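Local coordinates for protein tyrosine phosphatase (Orf virus, PDB 5NCR) that dephosphorylates phosphotyrosine and probably phosphoserine in proteins, has triple substrate specificity, and probably helps the virus evade the host interferon response, at residues C57-T62 against K96-L101; I77-R80 against K84-I87; S89-L94 against Y169-M174; A122-V127 against A160-A165. The protein carries 2 engineered substitutions. One frame throughout, in Å; residues are numbered along the deposited sequence. Where two conformers were deposited one is given.

Contact 1: C57-T62 against K96-L101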
loop_
_atom_site.group_PDB
_atom_site.type_symbol
_atom_site.label_atom_id
_atom_site.label_comp_id
_atom_site.label_asym_id
_atom_site.label_seq_id
_atom_site.Cartn_x
_atom_site.Cartn_y
_atom_site.Cartn_z
ATOM N N CYS B 57 -1.681 34.543 7.504
ATOM C CA CYS B 57 -2.534 33.686 8.328
ATOM C C CYS B 57 -1.765 32.585 9.049
ATOM O O CYS B 57 -0.790 32.046 8.521
ATOM C CB CYS B 57 -3.673 33.100 7.498
ATOM S SG CYS B 57 -4.559 34.306 6.483
ATOM N N LEU B 58 -2.226 32.252 10.250
ATOM C CA LEU B 58 -1.706 31.184 11.097
ATOM C C LEU B 58 -2.874 30.280 11.467
ATOM O O LEU B 58 -3.922 30.766 11.900
ATOM C CB LEU B 58 -1.055 31.720 12.372
ATOM C CG LEU B 58 0.306 32.378 12.262
ATOM C CD1 LEU B 58 0.571 33.233 13.483
ATOM C CD2 LEU B 58 1.398 31.343 12.109
ATOM N N VAL B 59 -2.715 28.983 11.269
ATOM C CA VAL B 59 -3.753 28.027 11.640
ATOM C C VAL B 59 -3.141 27.235 12.808
ATOM O O VAL B 59 -2.265 26.384 12.620
ATOM C CB VAL B 59 -4.238 27.122 10.470
ATOM C CG1 VAL B 59 -5.292 26.139 10.969
ATOM C CG2 VAL B 59 -4.768 27.938 9.283
ATOM N N ASN B 60 -3.584 27.561 14.008
ATOM C CA ASN B 60 -3.120 26.997 15.270
ATOM C C ASN B 60 -3.951 25.814 15.700
ATOM O O ASN B 60 -5.110 25.958 16.095
ATOM C CB ASN B 60 -3.084 28.084 16.352
ATOM C CG ASN B 60 -2.661 27.594 17.712
ATOM O OD1 ASN B 60 -1.990 26.576 17.857
ATOM N ND2 ASN B 60 -3.009 28.338 18.734
ATOM N N MET B 61 -3.345 24.646 15.676
ATOM C CA MET B 61 -4.065 23.439 16.043
ATOM C C MET B 61 -3.625 22.847 17.365
ATOM O O MET B 61 -3.769 21.655 17.606
ATOM C CB MET B 61 -4.004 22.461 14.904
ATOM C CG MET B 61 -4.767 22.995 13.748
ATOM S SD MET B 61 -4.439 22.046 12.335
ATOM C CE MET B 61 -5.715 20.788 12.519
ATOM N N THR B 62 -3.208 23.709 18.265
ATOM C CA THR B 62 -2.762 23.344 19.605
ATOM C C THR B 62 -3.839 23.809 20.558
ATOM O O THR B 62 -4.725 24.542 20.143
ATOM C CB THR B 62 -1.359 23.984 19.802
ATOM O OG1 THR B 62 -0.415 23.273 18.977
ATOM C CG2 THR B 62 -0.863 24.057 21.241
ATOM N N LYS B 96 -11.406 23.802 3.019
ATOM C CA LYS B 96 -12.057 24.884 2.288
ATOM C C LYS B 96 -11.399 26.211 2.637
ATOM O O LYS B 96 -11.092 26.996 1.734
ATOM C CB LYS B 96 -13.562 24.908 2.583
ATOM C CG LYS B 96 -14.344 25.737 1.570
ATOM C CD LYS B 96 -15.844 25.724 1.820
ATOM C CE LYS B 96 -16.572 26.631 0.847
ATOM N NZ LYS B 96 -16.404 28.080 1.173
ATOM N N LEU B 97 -11.095 26.424 3.934
ATOM C CA LEU B 97 -10.407 27.626 4.420
ATOM C C LEU B 97 -8.995 27.736 3.792
ATOM O O LEU B 97 -8.618 28.809 3.335
ATOM C CB LEU B 97 -10.325 27.610 5.972
ATOM C CG LEU B 97 -9.382 28.625 6.684
ATOM C CD1 LEU B 97 -9.800 30.037 6.444
ATOM C CD2 LEU B 97 -9.324 28.352 8.155
ATOM N N LEU B 98 -8.223 26.640 3.794
ATOM C CA LEU B 98 -6.879 26.635 3.214
ATOM C C LEU B 98 -6.912 26.887 1.708
ATOM O O LEU B 98 -6.091 27.657 1.203
ATOM C CB LEU B 98 -6.119 25.350 3.566
ATOM C CG LEU B 98 -5.799 25.150 5.061
ATOM C CD1 LEU B 98 -5.206 23.795 5.313
ATOM C CD2 LEU B 98 -4.893 26.254 5.616
ATOM N N ALA B 99 -7.910 26.316 1.008
ATOM C CA ALA B 99 -8.084 26.543 -0.428
ATOM C C ALA B 99 -8.425 28.038 -0.724
ATOM O O ALA B 99 -7.937 28.598 -1.711
ATOM C CB ALA B 99 -9.168 25.633 -0.980
ATOM N N ARG B 100 -9.227 28.681 0.151
ATOM C CA ARG B 100 -9.604 30.090 0.021
ATOM C C ARG B 100 -8.374 30.988 0.245
ATOM O O ARG B 100 -8.188 31.959 -0.497
ATOM C CB ARG B 100 -10.728 30.450 1.011
ATOM C CG ARG B 100 -11.556 31.662 0.607
ATOM C CD ARG B 100 -12.365 32.235 1.767
ATOM N NE ARG B 100 -11.579 33.170 2.584
ATOM C CZ ARG B 100 -11.386 33.049 3.895
ATOM N NH1 ARG B 100 -11.928 32.040 4.562
ATOM N NH2 ARG B 100 -10.648 33.938 4.551
ATOM N N LEU B 101 -7.539 30.671 1.263
ATOM C CA LEU B 101 -6.326 31.451 1.563
ATOM C C LEU B 101 -5.308 31.338 0.414
ATOM O O LEU B 101 -4.703 32.333 0.036
ATOM C CB LEU B 101 -5.705 31.052 2.922
ATOM C CG LEU B 101 -6.602 31.268 4.159
ATOM C CD1 LEU B 101 -6.077 30.551 5.389
ATOM C CD2 LEU B 101 -6.821 32.739 4.452
#
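In the parallel part of the phosphatase sheet, strand 57-60 sets Val-59 and Cys-57 against Leu-98 and Leu-101 of helix 90-103, a small example of how an α/β layer is held by apolar side chains. Val-59 and Leu-98 meet obliquely, methyl to methyl, with CG2 of Val-59 lying 4.0 Å from CD2 of Leu-98. With its CG1 anti to the backbone N (chi1 179°), Val-59 splits its two branches between turns of the helix: CG2 serves Leu-98, while CG1 packs on Leu-94. One turn further on, Leu-101 CD1 approaches Cys-57 CB at 4.1 Å. Cys-57 was modelled in two conformers; in the one described here its SG comes close to Leu-101 CD2, a touch that is doubtful as a fixed feature. No hydrogen bond crosses. At the end of the strand, the chain turns at Asn-60, whose OD1 accepts from Thr-62 N (3.1 Å) in an Asx turn, the donor standing above the amide plane. Leu-98 also reaches Tyr-126 of helix 118-134. Helix 90-103 joins strand 73-76 to strand 108-111 and passes over strand 57-60 between them, a beta-alpha-beta crossover.

Contact 2: I77-R80 against K84-I87. Engineered in segment 84-87: Lys-84 (natural residue Thr).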
loop_
_atom_site.group_PDB
_atom_site.type_symbol
_atom_site.label_atom_id
_atom_site.label_comp_id
_atom_site.label_asym_id
_atom_site.label_seq_id
_atom_site.Cartn_x
_atom_site.Cartn_y
_atom_site.Cartn_z
ATOM N N ILE B 77 -7.810 26.111 16.172
ATOM C CA ILE B 77 -8.524 24.841 16.081
ATOM C C ILE B 77 -7.876 23.993 17.172
ATOM O O ILE B 77 -6.825 23.376 16.958
ATOM C CB ILE B 77 -8.511 24.215 14.646
ATOM C CG1 ILE B 77 -9.065 25.227 13.596
ATOM C CG2 ILE B 77 -9.362 22.922 14.660
ATOM C CD1 ILE B 77 -8.641 25.109 12.242
ATOM N N PRO B 78 -8.355 24.122 18.421
ATOM C CA PRO B 78 -7.721 23.354 19.506
ATOM C C PRO B 78 -8.086 21.896 19.364
ATOM O O PRO B 78 -9.234 21.542 19.133
ATOM C CB PRO B 78 -8.244 23.999 20.805
ATOM C CG PRO B 78 -9.358 24.920 20.381
ATOM C CD PRO B 78 -9.565 24.829 18.888
ATOM N N LEU B 79 -7.071 21.087 19.311
ATOM C CA LEU B 79 -7.158 19.655 19.165
ATOM C C LEU B 79 -6.099 19.078 20.051
ATOM O O LEU B 79 -5.043 19.702 20.288
ATOM C CB LEU B 79 -6.848 19.206 17.724
ATOM C CG LEU B 79 -7.895 19.416 16.649
ATOM C CD1 LEU B 79 -7.303 19.239 15.301
ATOM C CD2 LEU B 79 -9.028 18.466 16.778
ATOM N N ARG B 80 -6.415 17.870 20.547
ATOM C CA ARG B 80 -5.556 17.033 21.357
ATOM C C ARG B 80 -4.980 15.984 20.401
ATOM O O ARG B 80 -5.708 15.461 19.547
ATOM C CB ARG B 80 -6.340 16.346 22.501
ATOM C CG ARG B 80 -5.405 15.673 23.512
ATOM C CD ARG B 80 -6.068 15.240 24.806
ATOM N NE ARG B 80 -5.091 14.660 25.732
ATOM C CZ ARG B 80 -4.961 13.364 26.003
ATOM N NH1 ARG B 80 -5.773 12.476 25.444
ATOM N NH2 ARG B 80 -4.035 12.948 26.857
ATOM N N LYS B 84 -8.688 9.362 20.249
ATOM C CA LYS B 84 -10.156 9.415 20.225
ATOM C C LYS B 84 -10.698 10.716 19.633
ATOM O O LYS B 84 -11.878 10.813 19.331
ATOM C CB LYS B 84 -10.737 9.121 21.619
ATOM C CG LYS B 84 -10.695 7.634 22.022
ATOM C CD LYS B 84 -11.716 6.766 21.265
ATOM C CE LYS B 84 -12.618 5.971 22.188
ATOM N NZ LYS B 84 -13.562 5.100 21.433
ATOM N N THR B 85 -9.816 11.679 19.398
ATOM C CA THR B 85 -10.167 12.980 18.823
ATOM C C THR B 85 -10.781 12.845 17.411
ATOM O O THR B 85 -10.260 12.133 16.560
ATOM C CB THR B 85 -8.968 13.921 18.898
ATOM O OG1 THR B 85 -8.822 14.324 20.253
ATOM C CG2 THR B 85 -9.125 15.160 18.067
ATOM N N ASN B 86 -11.934 13.532 17.240
ATOM C CA ASN B 86 -12.729 13.648 16.026
ATOM C C ASN B 86 -12.281 14.865 15.184
ATOM O O ASN B 86 -12.312 16.003 15.643
ATOM C CB ASN B 86 -14.222 13.756 16.384
ATOM C CG ASN B 86 -15.160 13.713 15.199
ATOM O OD1 ASN B 86 -14.817 13.234 14.121
ATOM N ND2 ASN B 86 -16.374 14.210 15.372
ATOM N N ILE B 87 -11.871 14.603 13.951
ATOM C CA ILE B 87 -11.417 15.622 12.995
ATOM C C ILE B 87 -12.297 15.654 11.735
ATOM O O ILE B 87 -12.075 16.492 10.855
ATOM C CB ILE B 87 -9.898 15.502 12.657
ATOM C CG1 ILE B 87 -9.542 14.116 12.047
ATOM C CG2 ILE B 87 -9.045 15.844 13.866
ATOM C CD1 ILE B 87 -8.419 14.114 11.033
#
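Thr-85 and Leu-79 carry most of this contact, with Arg-80 at its margin, and together they show how a loop can fold back on itself without a single hydrogen bond between its two limbs. Leu-79 CD2 presses on the methyl CG2 of Thr-85 at 3.5 Å, the side chains meeting aslant. Leu-79 CD2 also rests on Ile-87 CG2 at 3.9 Å, and Leu-79 CD1 lies 4.1 Å from that methyl, so that the forked end of Leu-79 straddles it, the two side chains lying nearly perpendicular. Thr-85 divides its work by its torsion: chi1 of -74° sets CG2 anti to the backbone N, toward Leu-79, and swings OG1 beside that nitrogen. Thr-85 OG1 stands 3.4 Å from Arg-80 O, a van der Waals neighbour and not a bonded one, for its hydrogen bond goes to Asp-82 OD1 in the intervening turn. Lys-84, an engineered residue, gives its backbone N to the same oxygen. Arg-80 contributes its CB, 3.9 Å from Thr-85 OG1, before its extended chain leads off to a salt bridge through NH1 with the other carboxylate oxygen of Asp-82. This loop between strand 73-76 and helix 90-103 probably corresponds to the one that carries the general acid in dual-specificity phosphatases. The chemistry is thus split: methyl groups fill the inside of the bend, while Asp-82, drawing on both limbs, supplies the polar ties and probably limits how far they can separate.

Contact 3: S89-L94 against Y169-M174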
loop_
_atom_site.group_PDB
_atom_site.type_symbol
_atom_site.label_atom_id
_atom_site.label_comp_id
_atom_site.label_asym_id
_atom_site.label_seq_id
_atom_site.Cartn_x
_atom_site.Cartn_y
_atom_site.Cartn_z
ATOM N N SER B 89 -15.442 16.601 11.359
ATOM C CA SER B 89 -16.202 17.838 11.073
ATOM C C SER B 89 -15.285 19.080 10.926
ATOM O O SER B 89 -15.645 20.031 10.229
ATOM C CB SER B 89 -17.341 18.056 12.061
ATOM O OG SER B 89 -16.891 18.110 13.402
ATOM N N ILE B 90 -14.068 19.034 11.477
ATOM C CA ILE B 90 -13.088 20.126 11.340
ATOM C C ILE B 90 -12.481 20.139 9.915
ATOM O O ILE B 90 -12.298 21.210 9.319
ATOM C CB ILE B 90 -11.979 19.967 12.417
ATOM C CG1 ILE B 90 -12.484 20.381 13.809
ATOM C CG2 ILE B 90 -10.661 20.698 12.052
ATOM C CD1 ILE B 90 -11.691 19.722 14.969
ATOM N N MET B 91 -12.147 18.941 9.390
ATOM C CA MET B 91 -11.473 18.799 8.099
ATOM C C MET B 91 -12.197 19.436 6.903
ATOM O O MET B 91 -11.527 20.175 6.191
ATOM C CB MET B 91 -11.119 17.337 7.791
ATOM C CG MET B 91 -9.827 17.199 6.992
ATOM S SD MET B 91 -8.413 18.191 7.616
ATOM C CE MET B 91 -8.192 17.548 9.238
ATOM N N PRO B 92 -13.514 19.228 6.656
ATOM C CA PRO B 92 -14.144 19.889 5.492
ATOM C C PRO B 92 -14.027 21.413 5.530
ATOM O O PRO B 92 -13.746 22.019 4.502
ATOM C CB PRO B 92 -15.606 19.427 5.556
ATOM C CG PRO B 92 -15.564 18.155 6.341
ATOM C CD PRO B 92 -14.497 18.390 7.380
ATOM N N ALA B 93 -14.217 22.026 6.706
ATOM C CA ALA B 93 -14.105 23.480 6.863
ATOM C C ALA B 93 -12.679 23.933 6.731
ATOM O O ALA B 93 -12.421 24.923 6.060
ATOM C CB ALA B 93 -14.691 23.932 8.188
ATOM N N LEU B 94 -11.740 23.188 7.319
ATOM C CA LEU B 94 -10.336 23.530 7.258
ATOM C C LEU B 94 -9.756 23.455 5.835
ATOM O O LEU B 94 -9.067 24.380 5.420
ATOM C CB LEU B 94 -9.536 22.701 8.248
ATOM C CG LEU B 94 -8.101 23.074 8.489
ATOM C CD1 LEU B 94 -7.915 24.604 8.620
ATOM C CD2 LEU B 94 -7.573 22.334 9.681
ATOM N N TYR B 169 -6.608 7.402 9.829
ATOM C CA TYR B 169 -7.755 6.587 9.454
ATOM C C TYR B 169 -8.927 7.508 9.080
ATOM O O TYR B 169 -9.557 7.292 8.047
ATOM C CB TYR B 169 -8.163 5.628 10.596
ATOM C CG TYR B 169 -9.391 4.794 10.282
ATOM C CD1 TYR B 169 -9.302 3.663 9.473
ATOM C CD2 TYR B 169 -10.636 5.131 10.803
ATOM C CE1 TYR B 169 -10.424 2.877 9.200
ATOM C CE2 TYR B 169 -11.766 4.355 10.535
ATOM C CZ TYR B 169 -11.657 3.231 9.727
ATOM O OH TYR B 169 -12.764 2.455 9.465
ATOM N N GLN B 170 -9.196 8.555 9.900
ATOM C CA GLN B 170 -10.277 9.511 9.618
ATOM C C GLN B 170 -10.075 10.205 8.251
ATOM O O GLN B 170 -11.043 10.421 7.534
ATOM C CB GLN B 170 -10.407 10.555 10.721
ATOM C CG GLN B 170 -10.966 9.985 12.017
ATOM C CD GLN B 170 -11.092 11.087 13.043
ATOM O OE1 GLN B 170 -11.998 11.912 13.001
ATOM N NE2 GLN B 170 -10.201 11.133 13.983
ATOM N N LEU B 171 -8.826 10.514 7.899
ATOM C CA LEU B 171 -8.465 11.117 6.609
ATOM C C LEU B 171 -8.656 10.121 5.466
ATOM O O LEU B 171 -9.184 10.480 4.419
ATOM C CB LEU B 171 -7.023 11.647 6.640
ATOM C CG LEU B 171 -6.777 12.871 7.533
ATOM C CD1 LEU B 171 -5.314 13.083 7.753
ATOM C CD2 LEU B 171 -7.354 14.127 6.929
ATOM N N ILE B 172 -8.268 8.860 5.680
ATOM C CA ILE B 172 -8.484 7.787 4.690
ATOM C C ILE B 172 -9.983 7.685 4.431
ATOM O O ILE B 172 -10.380 7.718 3.281
ATOM C CB ILE B 172 -7.828 6.448 5.102
ATOM C CG1 ILE B 172 -6.282 6.576 5.080
ATOM C CG2 ILE B 172 -8.310 5.254 4.218
ATOM C CD1 ILE B 172 -5.527 5.557 5.914
ATOM N N LYS B 173 -10.805 7.604 5.487
ATOM C CA LYS B 173 -12.277 7.493 5.368
ATOM C C LYS B 173 -12.871 8.633 4.548
ATOM O O LYS B 173 -13.650 8.406 3.623
ATOM C CB LYS B 173 -12.963 7.473 6.745
ATOM C CG LYS B 173 -12.819 6.190 7.548
ATOM C CD LYS B 173 -13.565 4.986 7.002
ATOM C CE LYS B 173 -15.024 4.882 7.403
ATOM N NZ LYS B 173 -15.607 3.611 6.898
ATOM N N MET B 174 -12.469 9.850 4.873
ATOM C CA MET B 174 -12.947 11.056 4.224
ATOM C C MET B 174 -12.490 11.232 2.760
ATOM O O MET B 174 -13.311 11.596 1.929
ATOM C CB MET B 174 -12.538 12.256 5.098
ATOM C CG MET B 174 -12.897 13.605 4.556
ATOM S SD MET B 174 -12.889 14.806 5.917
ATOM C CE MET B 174 -14.585 14.526 6.546
#
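Met-174 is the bump and the groove between Met-91 and Pro-92 is the hollow, an instance of long, flexible side chains bridging two helices that stand well apart. The short segments 90-94 and 169-174 approach to 11.9 Å between axes and cross at -65°, a spacing that backbone atoms could not close. In Met-174, chi1 of 177° points the chain away from its own nitrogen, and it stays stretched as far as its sulfur. There Met-174 SD settles against Met-91 CB at 3.6 Å. A bend at the last torsion (chi3 -85°) then turns the terminal methyl toward the CG-CD side of Pro-92, Met-174 CE lying 3.8 Å from Pro-92 CG and 4.0 Å from Pro-92 CD. One turn earlier on the same helix, Leu-171 supplies a second, smaller bump: its CD2 meets Met-91 CG at 3.9 Å, the two side chains crossing almost at right angles. Met-91 CG is therefore held between Leu-171 CD2 and Met-174 SD, the latter 4.0 Å away. Leu-171 also packs on Met-124 and Phe-147, which carries this seam into the core. Polar fastening falls to Gln-170, whose amide bonds Thr-85 O and Ile-87 N in the preceding loop. No hydrogen bond or salt bridge joins the two segments, so apolar packing and burial of thioether and methyl surface hold them, with no directional bond to fix the crossing.

Contact 4: A122-V127 against A160-A165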
loop_
_atom_site.group_PDB
_atom_site.type_symbol
_atom_site.label_atom_id
_atom_site.label_comp_id
_atom_site.label_asym_id
_atom_site.label_seq_id
_atom_site.Cartn_x
_atom_site.Cartn_y
_atom_site.Cartn_z
ATOM N N ALA B 122 -4.168 18.181 8.911
ATOM C CA ALA B 122 -4.691 19.313 8.135
ATOM C C ALA B 122 -3.982 19.370 6.776
ATOM O O ALA B 122 -4.644 19.490 5.740
ATOM C CB ALA B 122 -4.447 20.604 8.896
ATOM N N ALA B 123 -2.639 19.221 6.796
ATOM C CA ALA B 123 -1.781 19.211 5.617
ATOM C C ALA B 123 -2.195 18.069 4.639
ATOM O O ALA B 123 -2.372 18.314 3.456
ATOM C CB ALA B 123 -0.338 19.033 6.048
ATOM N N MET B 124 -2.369 16.850 5.150
ATOM C CA MET B 124 -2.787 15.681 4.370
ATOM C C MET B 124 -4.156 15.911 3.772
ATOM O O MET B 124 -4.342 15.698 2.568
ATOM C CB MET B 124 -2.798 14.418 5.250
ATOM C CG MET B 124 -2.864 13.127 4.441
ATOM S SD MET B 124 -1.376 12.867 3.405
ATOM C CE MET B 124 -2.062 11.717 2.185
ATOM N N GLY B 125 -5.093 16.392 4.603
ATOM C CA GLY B 125 -6.443 16.689 4.141
ATOM C C GLY B 125 -6.441 17.696 3.010
ATOM O O GLY B 125 -7.081 17.479 1.982
ATOM N N TYR B 126 -5.692 18.783 3.176
ATOM C CA TYR B 126 -5.623 19.845 2.174
ATOM C C TYR B 126 -4.986 19.398 0.837
ATOM O O TYR B 126 -5.484 19.759 -0.230
ATOM C CB TYR B 126 -4.937 21.077 2.751
ATOM C CG TYR B 126 -4.783 22.177 1.725
ATOM C CD1 TYR B 126 -5.889 22.733 1.100
ATOM C CD2 TYR B 126 -3.527 22.587 1.301
ATOM C CE1 TYR B 126 -5.748 23.692 0.098
ATOM C CE2 TYR B 126 -3.375 23.587 0.338
ATOM C CZ TYR B 126 -4.487 24.129 -0.270
ATOM O OH TYR B 126 -4.321 25.077 -1.250
ATOM N N VAL B 127 -3.918 18.609 0.906
ATOM C CA VAL B 127 -3.248 18.057 -0.270
ATOM C C VAL B 127 -4.210 17.103 -1.021
ATOM O O VAL B 127 -4.287 17.160 -2.245
ATOM C CB VAL B 127 -1.889 17.415 0.098
ATOM C CG1 VAL B 127 -1.317 16.651 -1.096
ATOM C CG2 VAL B 127 -0.889 18.495 0.567
ATOM N N ALA B 160 8.825 12.745 10.423
ATOM C CA ALA B 160 7.643 12.352 11.174
ATOM C C ALA B 160 6.502 13.134 10.598
ATOM O O ALA B 160 6.598 14.365 10.459
ATOM C CB ALA B 160 7.806 12.681 12.638
ATOM N N PHE B 161 5.425 12.427 10.241
ATOM C CA PHE B 161 4.263 13.053 9.629
ATOM C C PHE B 161 3.054 12.178 9.809
ATOM O O PHE B 161 3.062 11.039 9.348
ATOM C CB PHE B 161 4.533 13.322 8.119
ATOM C CG PHE B 161 3.316 13.776 7.334
ATOM C CD1 PHE B 161 2.816 15.063 7.478
ATOM C CD2 PHE B 161 2.695 12.917 6.426
ATOM C CE1 PHE B 161 1.687 15.479 6.753
ATOM C CE2 PHE B 161 1.585 13.340 5.683
ATOM C CZ PHE B 161 1.073 14.608 5.865
ATOM N N LEU B 162 2.013 12.697 10.461
ATOM C CA LEU B 162 0.743 11.995 10.608
ATOM C C LEU B 162 0.892 10.550 11.117
ATOM O O LEU B 162 0.429 9.588 10.502
ATOM C CB LEU B 162 0.024 12.086 9.253
ATOM C CG LEU B 162 -1.451 11.715 9.144
ATOM C CD1 LEU B 162 -2.312 12.375 10.219
ATOM C CD2 LEU B 162 -1.932 12.034 7.760
ATOM N N GLU B 163 1.598 10.416 12.231
ATOM C CA GLU B 163 1.886 9.154 12.893
ATOM C C GLU B 163 0.634 8.661 13.603
ATOM O O GLU B 163 0.404 7.455 13.698
ATOM C CB GLU B 163 3.073 9.328 13.881
ATOM C CG GLU B 163 4.321 9.964 13.255
ATOM C CD GLU B 163 4.925 9.196 12.099
ATOM O OE1 GLU B 163 4.935 7.952 12.179
ATOM O OE2 GLU B 163 5.355 9.824 11.104
ATOM N N ASN B 164 -0.188 9.604 14.081
ATOM C CA ASN B 164 -1.452 9.355 14.753
ATOM C C ASN B 164 -2.372 8.577 13.778
ATOM O O ASN B 164 -2.858 9.130 12.784
ATOM C CB ASN B 164 -2.085 10.689 15.173
ATOM C CG ASN B 164 -3.331 10.552 15.991
ATOM O OD1 ASN B 164 -4.211 9.766 15.701
ATOM N ND2 ASN B 164 -3.440 11.319 17.040
ATOM N N ALA B 165 -2.539 7.269 14.059
ATOM C CA ALA B 165 -3.345 6.326 13.280
ATOM C C ALA B 165 -4.824 6.707 13.275
ATOM O O ALA B 165 -5.467 6.550 12.256
ATOM C CB ALA B 165 -3.167 4.923 13.820
#
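Glu-163 OE2 is gripped twice, by the backbone N of Phe-161 and by a salt bridge from Arg-155, and this hold probably helps fix the turn that carries Phe-161 to Met-124 in a Met-aromatic contact. The bond from Phe-161 N to Glu-163 OE2 is short, 2.7 Å, and nearly straight at 165°, using the anti lone pair of the carboxylate. Phe-161 then points its ring edge-on at helix 118-134, the helix that follows the phosphate-binding loop in this family. Met-124 SD lies in the ring plane, 5.0 Å from the centroid of Phe-161 and 87° off its normal, nearest to CE2 at 3.8 Å. Further round the same edge, Ala-123 CB touches Phe-161 CE1 at 4.2 Å. One face of the ring is covered by its own neighbour: Leu-162 CB sits above the centre, 3.9 Å from the plane of Phe-161. Leu-162 adopts left-handed backbone angles, and chi1 of -167° turns its CG away from its own nitrogen, sending a branch back to the helix. Tyr-151 and Ile-154 of helix 140-158 also pack on Phe-161. The contact closes where Leu-162 CD2 sits 3.6 Å from Met-124 CB and just as close to Met-124 CG.

In the fold
Read from the N terminus, contact 1 opens on strand 57-60, after the first helices and strands, and closes a loop when helix 90-103 packs back. Within that loop sits contact 2, the tight bend that follows strand 73-76. Contact 3 opens on the first turns of the same helix before contact 1 has closed, so the two cross, and it ends only at helix 165-177. Contact 4 is enclosed by that long loop, joining helix 118-134 to the turn that leads into helix 165-177. Helix 90-103 thus links the sheet to the helical layer, Gln-170 ties contact 2 to contact 3, and Leu-171 and Leu-162 merge contacts 3 and 4 into one core.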